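Local coordinates for protein alpha-toxin (Clostridium novyi, PDB 2VK9) that is a large clostridial cytotoxin whose catalytic domain belongs to a glycosyltransferase family of the GT-A clan, at residues L295-N303 / V336-I344; S113-F123 / Y282-G290. All coordinates share one frame; numbering follows the deposited sequence.

Contact 1: L295-N303 / V336-I344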
ATOM      1  N   LEU A 295      -1.589  29.775  -3.106  1.00 52.79           N
ATOM      2  CA  LEU A 295      -1.044  31.119  -2.941  1.00 53.70           C
ATOM      3  C   LEU A 295      -0.014  31.479  -4.014  1.00 54.37           C
ATOM      4  O   LEU A 295       0.198  32.653  -4.317  1.00 54.27           O
ATOM      5  CB  LEU A 295      -0.463  31.288  -1.529  1.00 53.66           C
ATOM      6  CG  LEU A 295      -1.422  31.031  -0.355  1.00 53.44           C
ATOM      7  CD1 LEU A 295      -0.666  30.968   0.965  1.00 53.50           C
ATOM      8  CD2 LEU A 295      -2.523  32.080  -0.291  1.00 53.06           C
ATOM      9  N   PHE A 296       0.590  30.456  -4.610  1.00 55.43           N
ATOM     10  CA  PHE A 296       1.633  30.632  -5.624  1.00 56.53           C
ATOM     11  C   PHE A 296       1.065  30.511  -7.042  1.00 57.45           C
ATOM     12  O   PHE A 296       1.771  30.103  -7.975  1.00 57.61           O
ATOM     13  CB  PHE A 296       2.758  29.607  -5.402  1.00 56.25           C
ATOM     14  CG  PHE A 296       3.443  29.736  -4.067  1.00 56.08           C
ATOM     15  CD1 PHE A 296       2.840  29.259  -2.906  1.00 55.55           C
ATOM     16  CD2 PHE A 296       4.695  30.331  -3.970  1.00 55.89           C
ATOM     17  CE1 PHE A 296       3.467  29.385  -1.676  1.00 55.22           C
ATOM     18  CE2 PHE A 296       5.333  30.456  -2.741  1.00 55.68           C
ATOM     19  CZ  PHE A 296       4.714  29.985  -1.592  1.00 55.55           C
ATOM     20  N   ASN A 297      -0.212  30.864  -7.195  1.00 58.56           N
ATOM     21  CA  ASN A 297      -0.892  30.799  -8.493  1.00 59.60           C
ATOM     22  C   ASN A 297      -0.609  31.980  -9.411  1.00 60.31           C
ATOM     23  O   ASN A 297      -0.643  31.837 -10.632  1.00 60.33           O
ATOM     24  CB  ASN A 297      -2.398  30.599  -8.318  1.00 59.44           C
ATOM     25  CG  ASN A 297      -2.770  29.135  -8.167  1.00 59.52           C
ATOM     26  OD1 ASN A 297      -1.900  28.262  -8.090  1.00 59.48           O
ATOM     27  ND2 ASN A 297      -4.064  28.857  -8.128  1.00 59.43           N
ATOM     28  N   ASP A 298      -0.320  33.135  -8.814  1.00 61.30           N
ATOM     29  CA  ASP A 298       0.078  34.324  -9.567  1.00 62.28           C
ATOM     30  C   ASP A 298       1.572  34.333  -9.865  1.00 62.58           C
ATOM     31  O   ASP A 298       2.171  35.399 -10.038  1.00 62.82           O
ATOM     32  CB  ASP A 298      -0.320  35.594  -8.814  1.00 62.50           C
ATOM     33  CG  ASP A 298      -1.782  35.596  -8.415  1.00 63.72           C
ATOM     34  OD1 ASP A 298      -2.609  35.015  -9.165  1.00 64.23           O
ATOM     35  OD2 ASP A 298      -2.098  36.167  -7.345  1.00 64.79           O
ATOM     36  N   ILE A 299       2.171  33.143  -9.893  1.00 62.99           N
ATOM     37  CA  ILE A 299       3.546  32.961 -10.368  1.00 63.42           C
ATOM     38  C   ILE A 299       3.542  31.839 -11.409  1.00 64.04           C
ATOM     39  O   ILE A 299       3.285  30.672 -11.086  1.00 64.20           O
ATOM     40  CB  ILE A 299       4.555  32.682  -9.221  1.00 63.13           C
ATOM     41  CG1 ILE A 299       4.603  33.873  -8.254  1.00 63.24           C
ATOM     42  CG2 ILE A 299       5.941  32.428  -9.798  1.00 62.54           C
ATOM     43  CD1 ILE A 299       5.111  33.552  -6.848  1.00 63.30           C
ATOM     44  N   SER A 300       3.803  32.218 -12.659  1.00 64.70           N
ATOM     45  CA  SER A 300       3.718  31.299 -13.791  1.00 65.37           C
ATOM     46  C   SER A 300       4.925  30.365 -13.865  1.00 65.53           C
ATOM     47  O   SER A 300       6.075  30.801 -13.869  1.00 65.66           O
ATOM     48  CB  SER A 300       3.521  32.070 -15.106  1.00 65.46           C
ATOM     49  OG  SER A 300       4.247  33.296 -15.109  1.00 66.17           O
ATOM     50  N   LYS A 301       4.640  29.073 -13.913  1.00 65.87           N
ATOM     51  CA  LYS A 301       5.657  28.039 -14.006  1.00 66.39           C
ATOM     52  C   LYS A 301       6.372  28.095 -15.367  1.00 66.82           C
ATOM     53  O   LYS A 301       5.709  28.138 -16.408  1.00 66.94           O
ATOM     54  CB  LYS A 301       4.988  26.680 -13.761  1.00 66.30           C
ATOM     55  CG  LYS A 301       5.610  25.475 -14.433  1.00 65.83           C
ATOM     56  CD  LYS A 301       4.524  24.436 -14.687  1.00 65.05           C
ATOM     57  CE  LYS A 301       5.070  23.199 -15.356  1.00 64.52           C
ATOM     58  NZ  LYS A 301       5.745  23.521 -16.636  1.00 63.68           N
ATOM     59  N   PRO A 302       7.725  28.118 -15.358  1.00 67.15           N
ATOM     60  CA  PRO A 302       8.571  28.121 -16.572  1.00 67.46           C
ATOM     61  C   PRO A 302       8.164  27.066 -17.606  1.00 67.63           C
ATOM     62  O   PRO A 302       7.835  25.929 -17.232  1.00 67.85           O
ATOM     63  CB  PRO A 302       9.969  27.804 -16.029  1.00 67.37           C
ATOM     64  CG  PRO A 302       9.950  28.342 -14.641  1.00 67.52           C
ATOM     65  CD  PRO A 302       8.535  28.167 -14.124  1.00 67.20           C
ATOM     66  N   ASN A 303       8.203  27.451 -18.889  1.00 67.73           N
ATOM     67  CA  ASN A 303       7.738  26.596 -19.997  1.00 67.73           C
ATOM     68  C   ASN A 303       8.235  25.140 -19.984  1.00 67.17           C
ATOM     69  O   ASN A 303       7.454  24.213 -20.210  1.00 67.01           O
ATOM     70  CB  ASN A 303       8.062  27.250 -21.352  1.00 68.15           C
ATOM     71  CG  ASN A 303       7.323  28.575 -21.567  1.00 69.30           C
ATOM     72  OD1 ASN A 303       6.288  28.851 -20.935  1.00 70.57           O
ATOM     73  ND2 ASN A 303       7.856  29.399 -22.474  1.00 70.07           N
ATOM     74  N   VAL A 336      15.042  26.634 -12.162  1.00 64.83           N
ATOM     75  CA  VAL A 336      14.386  27.940 -12.220  1.00 65.15           C
ATOM     76  C   VAL A 336      15.407  29.070 -12.352  1.00 65.41           C
ATOM     77  O   VAL A 336      16.386  29.105 -11.608  1.00 65.56           O
ATOM     78  CB  VAL A 336      13.485  28.167 -10.982  1.00 65.08           C
ATOM     79  CG1 VAL A 336      13.203  29.648 -10.751  1.00 64.99           C
ATOM     80  CG2 VAL A 336      12.189  27.411 -11.141  1.00 65.04           C
ATOM     81  N   PRO A 337      15.192  29.978 -13.326  1.00 65.74           N
ATOM     82  CA  PRO A 337      15.972  31.219 -13.487  1.00 66.04           C
ATOM     83  C   PRO A 337      15.910  32.169 -12.278  1.00 66.15           C
ATOM     84  O   PRO A 337      14.957  32.121 -11.501  1.00 66.08           O
ATOM     85  CB  PRO A 337      15.336  31.880 -14.716  1.00 66.11           C
ATOM     86  CG  PRO A 337      14.009  31.215 -14.882  1.00 65.89           C
ATOM     87  CD  PRO A 337      14.184  29.825 -14.390  1.00 65.63           C
ATOM     88  N   SER A 338      16.918  33.030 -12.151  1.00 66.46           N
ATOM     89  CA  SER A 338      17.099  33.898 -10.976  1.00 66.79           C
ATOM     90  C   SER A 338      15.915  34.807 -10.645  1.00 67.04           C
ATOM     91  O   SER A 338      15.612  35.029  -9.469  1.00 67.16           O
ATOM     92  CB  SER A 338      18.356  34.768 -11.131  1.00 66.85           C
ATOM     93  OG  SER A 338      19.538  33.987 -11.161  1.00 66.89           O
ATOM     94  N   GLU A 339      15.272  35.344 -11.682  1.00 67.22           N
ATOM     95  CA  GLU A 339      14.209  36.341 -11.514  1.00 67.51           C
ATOM     96  C   GLU A 339      12.983  35.754 -10.833  1.00 66.72           C
ATOM     97  O   GLU A 339      12.382  36.395  -9.960  1.00 66.89           O
ATOM     98  CB  GLU A 339      13.812  36.940 -12.864  1.00 67.51           C
ATOM     99  CG  GLU A 339      14.829  37.919 -13.445  1.00 68.84           C
ATOM    100  CD  GLU A 339      14.530  38.301 -14.904  1.00 69.21           C
ATOM    101  OE1 GLU A 339      13.623  37.682 -15.526  1.00 71.48           O
ATOM    102  OE2 GLU A 339      15.212  39.217 -15.430  1.00 70.73           O
ATOM    103  N   ILE A 340      12.628  34.537 -11.248  1.00 65.88           N
ATOM    104  CA  ILE A 340      11.470  33.812 -10.714  1.00 64.93           C
ATOM    105  C   ILE A 340      11.734  33.350  -9.280  1.00 64.29           C
ATOM    106  O   ILE A 340      10.893  33.549  -8.401  1.00 64.20           O
ATOM    107  CB  ILE A 340      11.072  32.612 -11.622  1.00 65.01           C
ATOM    108  CG1 ILE A 340      10.646  33.107 -13.013  1.00 64.90           C
ATOM    109  CG2 ILE A 340       9.952  31.800 -10.979  1.00 65.06           C
ATOM    110  CD1 ILE A 340      10.506  32.015 -14.061  1.00 64.72           C
ATOM    111  N   LYS A 341      12.904  32.754  -9.051  1.00 63.48           N
ATOM    112  CA  LYS A 341      13.321  32.342  -7.710  1.00 62.75           C
ATOM    113  C   LYS A 341      13.162  33.460  -6.673  1.00 62.70           C
ATOM    114  O   LYS A 341      12.657  33.215  -5.574  1.00 62.90           O
ATOM    115  CB  LYS A 341      14.765  31.815  -7.711  1.00 62.66           C
ATOM    116  CG  LYS A 341      15.358  31.669  -6.312  1.00 62.03           C
ATOM    117  CD  LYS A 341      16.677  30.922  -6.300  1.00 62.04           C
ATOM    118  CE  LYS A 341      17.236  30.873  -4.886  1.00 60.34           C
ATOM    119  NZ  LYS A 341      18.446  30.032  -4.812  1.00 59.71           N
ATOM    120  N   GLU A 342      13.586  34.676  -7.020  1.00 62.35           N
ATOM    121  CA  GLU A 342      13.481  35.822  -6.106  1.00 62.03           C
ATOM    122  C   GLU A 342      12.045  36.286  -5.853  1.00 61.45           C
ATOM    123  O   GLU A 342      11.755  36.892  -4.817  1.00 61.23           O
ATOM    124  CB  GLU A 342      14.354  36.995  -6.566  1.00 62.23           C
ATOM    125  CG  GLU A 342      15.711  37.066  -5.862  1.00 63.41           C
ATOM    126  CD  GLU A 342      15.597  36.994  -4.334  1.00 65.20           C
ATOM    127  OE1 GLU A 342      14.762  37.732  -3.751  1.00 65.60           O
ATOM    128  OE2 GLU A 342      16.344  36.196  -3.715  1.00 65.49           O
ATOM    129  N   ARG A 343      11.157  35.999  -6.800  1.00 60.82           N
ATOM    130  CA  ARG A 343       9.738  36.258  -6.611  1.00 60.33           C
ATOM    131  C   ARG A 343       9.160  35.241  -5.625  1.00 59.84           C
ATOM    132  O   ARG A 343       8.387  35.598  -4.729  1.00 59.63           O
ATOM    133  CB  ARG A 343       8.992  36.222  -7.948  1.00 60.33           C
ATOM    134  CG  ARG A 343       9.313  37.396  -8.881  1.00 60.69           C
ATOM    135  CD  ARG A 343       8.370  37.434 -10.093  1.00 60.60           C
ATOM    136  NE  ARG A 343       6.984  37.709  -9.699  1.00 60.13           N
ATOM    137  CZ  ARG A 343       5.912  37.352 -10.401  1.00 59.27           C
ATOM    138  NH1 ARG A 343       6.040  36.694 -11.548  1.00 58.86           N
ATOM    139  NH2 ARG A 343       4.703  37.649  -9.945  1.00 58.82           N
ATOM    140  N   ILE A 344       9.553  33.978  -5.792  1.00 59.24           N
ATOM    141  CA  ILE A 344       9.181  32.923  -4.858  1.00 58.78           C
ATOM    142  C   ILE A 344       9.643  33.290  -3.445  1.00 58.61           C
ATOM    143  O   ILE A 344       8.828  33.382  -2.530  1.00 58.39           O
ATOM    144  CB  ILE A 344       9.786  31.556  -5.255  1.00 58.67           C
ATOM    145  CG1 ILE A 344       9.482  31.187  -6.712  1.00 58.65           C
ATOM    146  CG2 ILE A 344       9.295  30.467  -4.332  1.00 59.02           C
ATOM    147  CD1 ILE A 344       8.005  31.054  -7.048  1.00 59.19           C
TER
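Ile-299 and Pro-302 lie on an extended piece of loop 295-303 that runs past the first turns of helix 338-349 in the opposite chain direction: the CA atoms of Ile-299 and Ile-344 are 7.9 Å apart, while at the other end CA of Pro-302 is 7.3 Å from CA of Val-336. This is loop-on-helix packing towards the periphery of the GT-A-type catalytic domain, and Pro-337 takes the N-cap position of the helix. The apolar middle belongs to Ile-299. With CG1 beside the backbone N (chi1 -62°), its CG2 methyl is anti to that N and meets CD1 of Ile-344 at 3.7 Å, with CG2 of Ile-340 a little farther off on the preceding turn. Three residues farther along, the Pro-302 ring leads with CG, which touches CD1 at the end of Ile-340 at 3.8 Å and also reaches CG2 of Val-336. Phe-296 adds a looser contact through CE2 to CG2 of Ile-344, and its ring meets that of Phe-347 farther along the same helix. Trp-310 and Ala-317 of helix 307-321 touch Ile-299 and Ile-344 respectively. On the solvent side, Arg-343 bends at chi3 and slides past Ile-299, whose CG1 sits over one guanidinium face, 4.1 Å from NH2; that same NH2 makes a weak hydrogen bond of 3.4 Å to the carbonyl O of Asp-298.

Contact 2: S113-F123 / Y282-G290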
ATOM      1  N   SER A 113      14.551  11.614   7.166  1.00 30.19           N
ATOM      2  CA  SER A 113      13.325  11.149   7.818  1.00 29.66           C
ATOM      3  C   SER A 113      13.113  11.808   9.169  1.00 29.34           C
ATOM      4  O   SER A 113      11.976  12.111   9.519  1.00 29.54           O
ATOM      5  CB  SER A 113      13.315   9.632   7.984  1.00 29.74           C
ATOM      6  OG  SER A 113      13.291   8.975   6.730  1.00 30.18           O
ATOM      7  N   LEU A 114      14.197  12.031   9.921  1.00 28.83           N
ATOM      8  CA  LEU A 114      14.120  12.742  11.204  1.00 28.45           C
ATOM      9  C   LEU A 114      13.663  14.187  11.036  1.00 28.43           C
ATOM     10  O   LEU A 114      13.026  14.746  11.928  1.00 28.49           O
ATOM     11  CB  LEU A 114      15.455  12.727  11.946  1.00 28.25           C
ATOM     12  CG  LEU A 114      16.071  11.408  12.376  1.00 27.75           C
ATOM     13  CD1 LEU A 114      17.219  11.645  13.285  1.00 27.62           C
ATOM     14  CD2 LEU A 114      15.085  10.557  13.071  1.00 28.96           C
ATOM     15  N   GLU A 115      14.005  14.784   9.896  1.00 28.43           N
ATOM     16  CA  GLU A 115      13.567  16.131   9.562  1.00 28.51           C
ATOM     17  C   GLU A 115      12.084  16.123   9.203  1.00 27.88           C
ATOM     18  O   GLU A 115      11.319  16.933   9.733  1.00 27.92           O
ATOM     19  CB  GLU A 115      14.388  16.701   8.406  1.00 28.91           C
ATOM     20  CG  GLU A 115      15.831  17.071   8.749  1.00 32.30           C
ATOM     21  CD  GLU A 115      16.023  18.547   9.134  1.00 37.34           C
ATOM     22  OE1 GLU A 115      15.222  19.097   9.944  1.00 39.24           O
ATOM     23  OE2 GLU A 115      17.000  19.153   8.631  1.00 38.55           O
ATOM     24  N   TYR A 116      11.681  15.199   8.324  1.00 27.00           N
ATOM     25  CA  TYR A 116      10.282  15.081   7.896  1.00 26.36           C
ATOM     26  C   TYR A 116       9.368  14.826   9.088  1.00 25.56           C
ATOM     27  O   TYR A 116       8.287  15.393   9.193  1.00 25.29           O
ATOM     28  CB  TYR A 116      10.093  13.943   6.887  1.00 26.62           C
ATOM     29  CG  TYR A 116      10.632  14.171   5.492  1.00 27.43           C
ATOM     30  CD1 TYR A 116       9.922  13.742   4.375  1.00 27.89           C
ATOM     31  CD2 TYR A 116      11.865  14.787   5.284  1.00 28.68           C
ATOM     32  CE1 TYR A 116      10.428  13.928   3.079  1.00 27.87           C
ATOM     33  CE2 TYR A 116      12.375  14.980   3.999  1.00 28.55           C
ATOM     34  CZ  TYR A 116      11.655  14.546   2.904  1.00 27.78           C
ATOM     35  OH  TYR A 116      12.182  14.725   1.645  1.00 27.67           O
ATOM     36  N   TYR A 117       9.824  13.960   9.980  1.00 24.81           N
ATOM     37  CA  TYR A 117       9.066  13.566  11.151  1.00 24.16           C
ATOM     38  C   TYR A 117       8.861  14.758  12.059  1.00 24.11           C
ATOM     39  O   TYR A 117       7.782  14.956  12.611  1.00 23.98           O
ATOM     40  CB  TYR A 117       9.838  12.482  11.879  1.00 23.91           C
ATOM     41  CG  TYR A 117       9.159  11.867  13.075  1.00 23.36           C
ATOM     42  CD1 TYR A 117       7.907  11.264  12.967  1.00 22.76           C
ATOM     43  CD2 TYR A 117       9.799  11.845  14.302  1.00 22.63           C
ATOM     44  CE1 TYR A 117       7.313  10.675  14.060  1.00 23.06           C
ATOM     45  CE2 TYR A 117       9.223  11.266  15.391  1.00 23.64           C
ATOM     46  CZ  TYR A 117       7.981  10.678  15.274  1.00 23.92           C
ATOM     47  OH  TYR A 117       7.420  10.103  16.388  1.00 23.74           O
ATOM     48  N   ASN A 118       9.917  15.554  12.195  1.00 24.12           N
ATOM     49  CA  ASN A 118       9.881  16.771  12.977  1.00 24.10           C
ATOM     50  C   ASN A 118       8.922  17.799  12.379  1.00 24.10           C
ATOM     51  O   ASN A 118       8.311  18.587  13.095  1.00 23.89           O
ATOM     52  CB  ASN A 118      11.282  17.358  13.066  1.00 24.00           C
ATOM     53  CG  ASN A 118      11.348  18.546  13.992  1.00 24.24           C
ATOM     54  OD1 ASN A 118      11.064  18.426  15.180  1.00 24.21           O
ATOM     55  ND2 ASN A 118      11.710  19.707  13.453  1.00 24.19           N
ATOM     56  N   MET A 119       8.812  17.781  11.057  1.00 24.17           N
ATOM     57  CA  MET A 119       7.975  18.713  10.337  1.00 24.71           C
ATOM     58  C   MET A 119       6.510  18.428  10.682  1.00 24.29           C
ATOM     59  O   MET A 119       5.748  19.334  11.014  1.00 24.12           O
ATOM     60  CB  MET A 119       8.252  18.563   8.846  1.00 25.14           C
ATOM     61  CG  MET A 119       7.484  19.498   7.939  1.00 28.44           C
ATOM     62  SD  MET A 119       8.189  21.143   7.833  1.00 35.34           S
ATOM     63  CE  MET A 119       9.928  20.734   7.801  1.00 33.84           C
ATOM     64  N   TRP A 120       6.143  17.153  10.626  1.00 23.92           N
ATOM     65  CA  TRP A 120       4.847  16.688  11.086  1.00 23.73           C
ATOM     66  C   TRP A 120       4.580  17.061  12.541  1.00 24.38           C
ATOM     67  O   TRP A 120       3.486  17.520  12.874  1.00 24.42           O
ATOM     68  CB  TRP A 120       4.748  15.180  10.899  1.00 22.78           C
ATOM     69  CG  TRP A 120       4.476  14.807   9.495  1.00 21.99           C
ATOM     70  CD1 TRP A 120       5.354  14.267   8.608  1.00 21.20           C
ATOM     71  CD2 TRP A 120       3.240  14.963   8.793  1.00 20.89           C
ATOM     72  NE1 TRP A 120       4.740  14.067   7.397  1.00 20.62           N
ATOM     73  CE2 TRP A 120       3.437  14.480   7.488  1.00 20.72           C
ATOM     74  CE3 TRP A 120       1.983  15.457   9.143  1.00 20.43           C
ATOM     75  CZ2 TRP A 120       2.426  14.477   6.531  1.00 21.28           C
ATOM     76  CZ3 TRP A 120       0.980  15.455   8.192  1.00 21.34           C
ATOM     77  CH2 TRP A 120       1.209  14.971   6.901  1.00 21.00           C
ATOM     78  N   LYS A 121       5.590  16.872  13.391  1.00 25.21           N
ATOM     79  CA  LYS A 121       5.514  17.216  14.802  1.00 26.03           C
ATOM     80  C   LYS A 121       5.273  18.700  15.039  1.00 26.66           C
ATOM     81  O   LYS A 121       4.506  19.077  15.932  1.00 26.77           O
ATOM     82  CB  LYS A 121       6.785  16.790  15.516  1.00 26.00           C
ATOM     83  CG  LYS A 121       6.741  15.388  16.081  1.00 27.40           C
ATOM     84  CD  LYS A 121       8.026  15.072  16.829  1.00 28.87           C
ATOM     85  CE  LYS A 121       7.895  13.770  17.561  1.00 31.12           C
ATOM     86  NZ  LYS A 121       9.200  13.325  18.118  1.00 33.15           N
ATOM     87  N   MET A 122       5.923  19.537  14.238  1.00 27.48           N
ATOM     88  CA  MET A 122       5.818  20.983  14.389  1.00 28.61           C
ATOM     89  C   MET A 122       4.425  21.531  14.095  1.00 27.99           C
ATOM     90  O   MET A 122       4.003  22.502  14.720  1.00 28.39           O
ATOM     91  CB  MET A 122       6.828  21.682  13.497  1.00 28.39           C
ATOM     92  CG  MET A 122       8.225  21.813  14.088  1.00 30.10           C
ATOM     93  SD  MET A 122       9.385  22.385  12.811  1.00 31.70           S
ATOM     94  CE  MET A 122       8.769  24.048  12.521  1.00 33.72           C
ATOM     95  N   PHE A 123       3.710  20.900  13.167  1.00 27.39           N
ATOM     96  CA  PHE A 123       2.457  21.456  12.664  1.00 27.00           C
ATOM     97  C   PHE A 123       1.184  20.760  13.142  1.00 26.80           C
ATOM     98  O   PHE A 123       0.073  21.158  12.760  1.00 26.85           O
ATOM     99  CB  PHE A 123       2.478  21.519  11.132  1.00 26.79           C
ATOM    100  CG  PHE A 123       3.401  22.559  10.594  1.00 26.36           C
ATOM    101  CD1 PHE A 123       4.696  22.230  10.227  1.00 26.87           C
ATOM    102  CD2 PHE A 123       2.983  23.873  10.465  1.00 26.06           C
ATOM    103  CE1 PHE A 123       5.564  23.196   9.745  1.00 26.67           C
ATOM    104  CE2 PHE A 123       3.835  24.844   9.981  1.00 25.81           C
ATOM    105  CZ  PHE A 123       5.128  24.508   9.621  1.00 26.75           C
ATOM    106  N   TYR A 282      -2.350   7.348   8.959  1.00 24.98           N
ATOM    107  CA  TYR A 282      -1.043   6.744   8.734  1.00 25.41           C
ATOM    108  C   TYR A 282      -0.354   7.511   7.634  1.00 25.69           C
ATOM    109  O   TYR A 282      -0.958   7.807   6.614  1.00 25.86           O
ATOM    110  CB  TYR A 282      -1.122   5.275   8.324  1.00 25.43           C
ATOM    111  CG  TYR A 282       0.190   4.826   7.740  1.00 25.87           C
ATOM    112  CD1 TYR A 282       1.267   4.500   8.567  1.00 25.53           C
ATOM    113  CD2 TYR A 282       0.386   4.797   6.355  1.00 26.59           C
ATOM    114  CE1 TYR A 282       2.495   4.120   8.037  1.00 26.38           C
ATOM    115  CE2 TYR A 282       1.621   4.427   5.807  1.00 26.53           C
ATOM    116  CZ  TYR A 282       2.669   4.088   6.655  1.00 26.48           C
ATOM    117  OH  TYR A 282       3.888   3.730   6.125  1.00 25.72           O
ATOM    118  N   CYS A 283       0.922   7.808   7.824  1.00 26.34           N
ATOM    119  CA  CYS A 283       1.677   8.503   6.805  1.00 26.83           C
ATOM    120  C   CYS A 283       3.040   7.884   6.540  1.00 27.31           C
ATOM    121  O   CYS A 283       3.698   7.367   7.434  1.00 27.19           O
ATOM    122  CB  CYS A 283       1.830   9.976   7.160  1.00 26.81           C
ATOM    123  SG  CYS A 283       2.500  10.956   5.810  1.00 26.66           S
ATOM    124  N   ASP A 284       3.440   7.950   5.279  1.00 28.11           N
ATOM    125  CA  ASP A 284       4.753   7.544   4.840  1.00 28.90           C
ATOM    126  C   ASP A 284       5.737   8.655   5.190  1.00 28.93           C
ATOM    127  O   ASP A 284       5.426   9.841   5.014  1.00 28.78           O
ATOM    128  CB  ASP A 284       4.709   7.367   3.335  1.00 29.47           C
ATOM    129  CG  ASP A 284       5.682   6.329   2.836  1.00 32.31           C
ATOM    130  OD1 ASP A 284       6.882   6.681   2.645  1.00 34.89           O
ATOM    131  OD2 ASP A 284       5.228   5.170   2.616  1.00 34.51           O
ATOM    132  N   LEU A 285       6.918   8.282   5.683  1.00 28.88           N
ATOM    133  CA  LEU A 285       7.961   9.262   6.027  1.00 28.69           C
ATOM    134  C   LEU A 285       8.530  10.086   4.842  1.00 29.18           C
ATOM    135  O   LEU A 285       9.310  11.022   5.044  1.00 29.39           O
ATOM    136  CB  LEU A 285       9.078   8.594   6.825  1.00 28.18           C
ATOM    137  CG  LEU A 285       8.799   8.473   8.322  1.00 27.49           C
ATOM    138  CD1 LEU A 285       9.589   7.335   8.956  1.00 26.06           C
ATOM    139  CD2 LEU A 285       9.087   9.793   9.020  1.00 26.73           C
ATOM    140  N   ASP A 286       8.128   9.749   3.619  1.00 29.47           N
ATOM    141  CA  ASP A 286       8.489  10.533   2.439  1.00 29.71           C
ATOM    142  C   ASP A 286       7.585  11.728   2.216  1.00 29.51           C
ATOM    143  O   ASP A 286       7.920  12.613   1.452  1.00 29.49           O
ATOM    144  CB  ASP A 286       8.423   9.651   1.204  1.00 30.11           C
ATOM    145  CG  ASP A 286       9.501   8.610   1.194  1.00 31.79           C
ATOM    146  OD1 ASP A 286      10.458   8.744   1.999  1.00 33.70           O
ATOM    147  OD2 ASP A 286       9.393   7.667   0.379  1.00 33.11           O
ATOM    148  N   PHE A 287       6.424  11.737   2.856  1.00 29.50           N
ATOM    149  CA  PHE A 287       5.483  12.827   2.688  1.00 29.49           C
ATOM    150  C   PHE A 287       5.690  13.843   3.787  1.00 29.90           C
ATOM    151  O   PHE A 287       6.335  13.559   4.795  1.00 30.11           O
ATOM    152  CB  PHE A 287       4.050  12.311   2.712  1.00 29.35           C
ATOM    153  CG  PHE A 287       3.659  11.525   1.485  1.00 29.23           C
ATOM    154  CD1 PHE A 287       4.611  11.118   0.548  1.00 29.01           C
ATOM    155  CD2 PHE A 287       2.333  11.166   1.281  1.00 29.34           C
ATOM    156  CE1 PHE A 287       4.239  10.381  -0.581  1.00 29.19           C
ATOM    157  CE2 PHE A 287       1.955  10.426   0.157  1.00 29.51           C
ATOM    158  CZ  PHE A 287       2.909  10.033  -0.773  1.00 29.14           C
ATOM    159  N   LEU A 288       5.155  15.036   3.577  1.00 30.11           N
ATOM    160  CA  LEU A 288       5.287  16.117   4.525  1.00 30.22           C
ATOM    161  C   LEU A 288       3.920  16.721   4.676  1.00 30.55           C
ATOM    162  O   LEU A 288       3.043  16.435   3.866  1.00 30.56           O
ATOM    163  CB  LEU A 288       6.272  17.153   3.997  1.00 30.23           C
ATOM    164  CG  LEU A 288       7.751  16.785   4.140  1.00 30.60           C
ATOM    165  CD1 LEU A 288       8.619  17.697   3.308  1.00 30.41           C
ATOM    166  CD2 LEU A 288       8.183  16.846   5.587  1.00 30.66           C
ATOM    167  N   PRO A 289       3.706  17.520   5.734  1.00 31.05           N
ATOM    168  CA  PRO A 289       2.441  18.235   5.860  1.00 31.68           C
ATOM    169  C   PRO A 289       2.074  19.010   4.601  1.00 32.48           C
ATOM    170  O   PRO A 289       2.958  19.439   3.865  1.00 32.24           O
ATOM    171  CB  PRO A 289       2.675  19.190   7.033  1.00 31.47           C
ATOM    172  CG  PRO A 289       4.095  19.049   7.415  1.00 31.41           C
ATOM    173  CD  PRO A 289       4.584  17.755   6.888  1.00 31.06           C
ATOM    174  N   GLY A 290       0.775  19.166   4.365  1.00 33.56           N
ATOM    175  CA  GLY A 290       0.269  19.824   3.164  1.00 35.25           C
ATOM    176  C   GLY A 290       0.687  21.273   3.026  1.00 36.46           C
ATOM    177  O   GLY A 290       0.622  22.039   3.986  1.00 36.50           O
TER
HETATM  178  O   HOH W   1      12.137  10.259   4.497  1.00 18.80           O
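With CG beside the backbone N and anti to the carbonyl carbon (chi1 -78°), Trp-120 lays its indole against Pro-289, a choice of torsion that Tyr-116 one helical turn earlier shares; Met-119 does the reverse, with CG anti to N, and then bends at chi2 and chi3. The CD-N edge of the proline lies over the indole face. Pro-289 CD stands 3.6 Å from the centroid of the five-membered ring of Trp-120, only 12° off the ring normal, a clear CH-pi contact. In the plane of the same ring, NE1 gives a hydrogen bond of 3.1 Å to Phe-287 O, with an N-H...O angle of 160°; the donor lies well above the plane of that carbonyl. The CH-pi contact and the bond together help fix the rotation of the indole, and Cys-283 SG comes in obliquely, 3.6 Å from Trp-120 CZ2. Leu-288 crosses Tyr-116 at about a right angle and puts CG over the phenol face, 4.2 Å from its centroid, while its CD2 wedges between Tyr-116 and Met-119. At the start of the helix segment, a water joins Ser-113 OG at 2.8 Å to Leu-285 O at 3.0 Å. Asp-284, Leu-285 and Asp-286 spell the DXD motif of GT-A folds, here in a type I turn from Asp-284 to Phe-287 that leads off the strand. Asp-286 OD2 bonds to Ser-523 and Tyr-116 OH to the backbone N of Asp-519, tying both to helix 518-523. Helix 111-123 packs on the central sheet, where Tyr-117 touches Ile-129 and Leu-131 of strand 128-133, strand 280-283 lies between strands 99-103 and 382-391, and Phe-102 meets the rings of both Tyr-117 and Trp-120.

Contacts 1 and 2 use successive parts of the chain that leaves strand 280-283: contact 2 takes the strand end and the DXD turn, and contact 1 the loop a few residues farther on. Their centres are 26 Å apart, and the two do not touch. Contact 2 is buried beside the central sheet, while contact 1 lies farther out, about 35 Å from the chain's centre, and is partly exposed. The chemistry follows: aromatic faces, an indole N-H bond to a backbone carbonyl and a water bridge in the interior, against aliphatic packing edged by one weak arginine bond nearer the surface. Each sets a helix against mostly irregular chain, with a strand end included in contact 2.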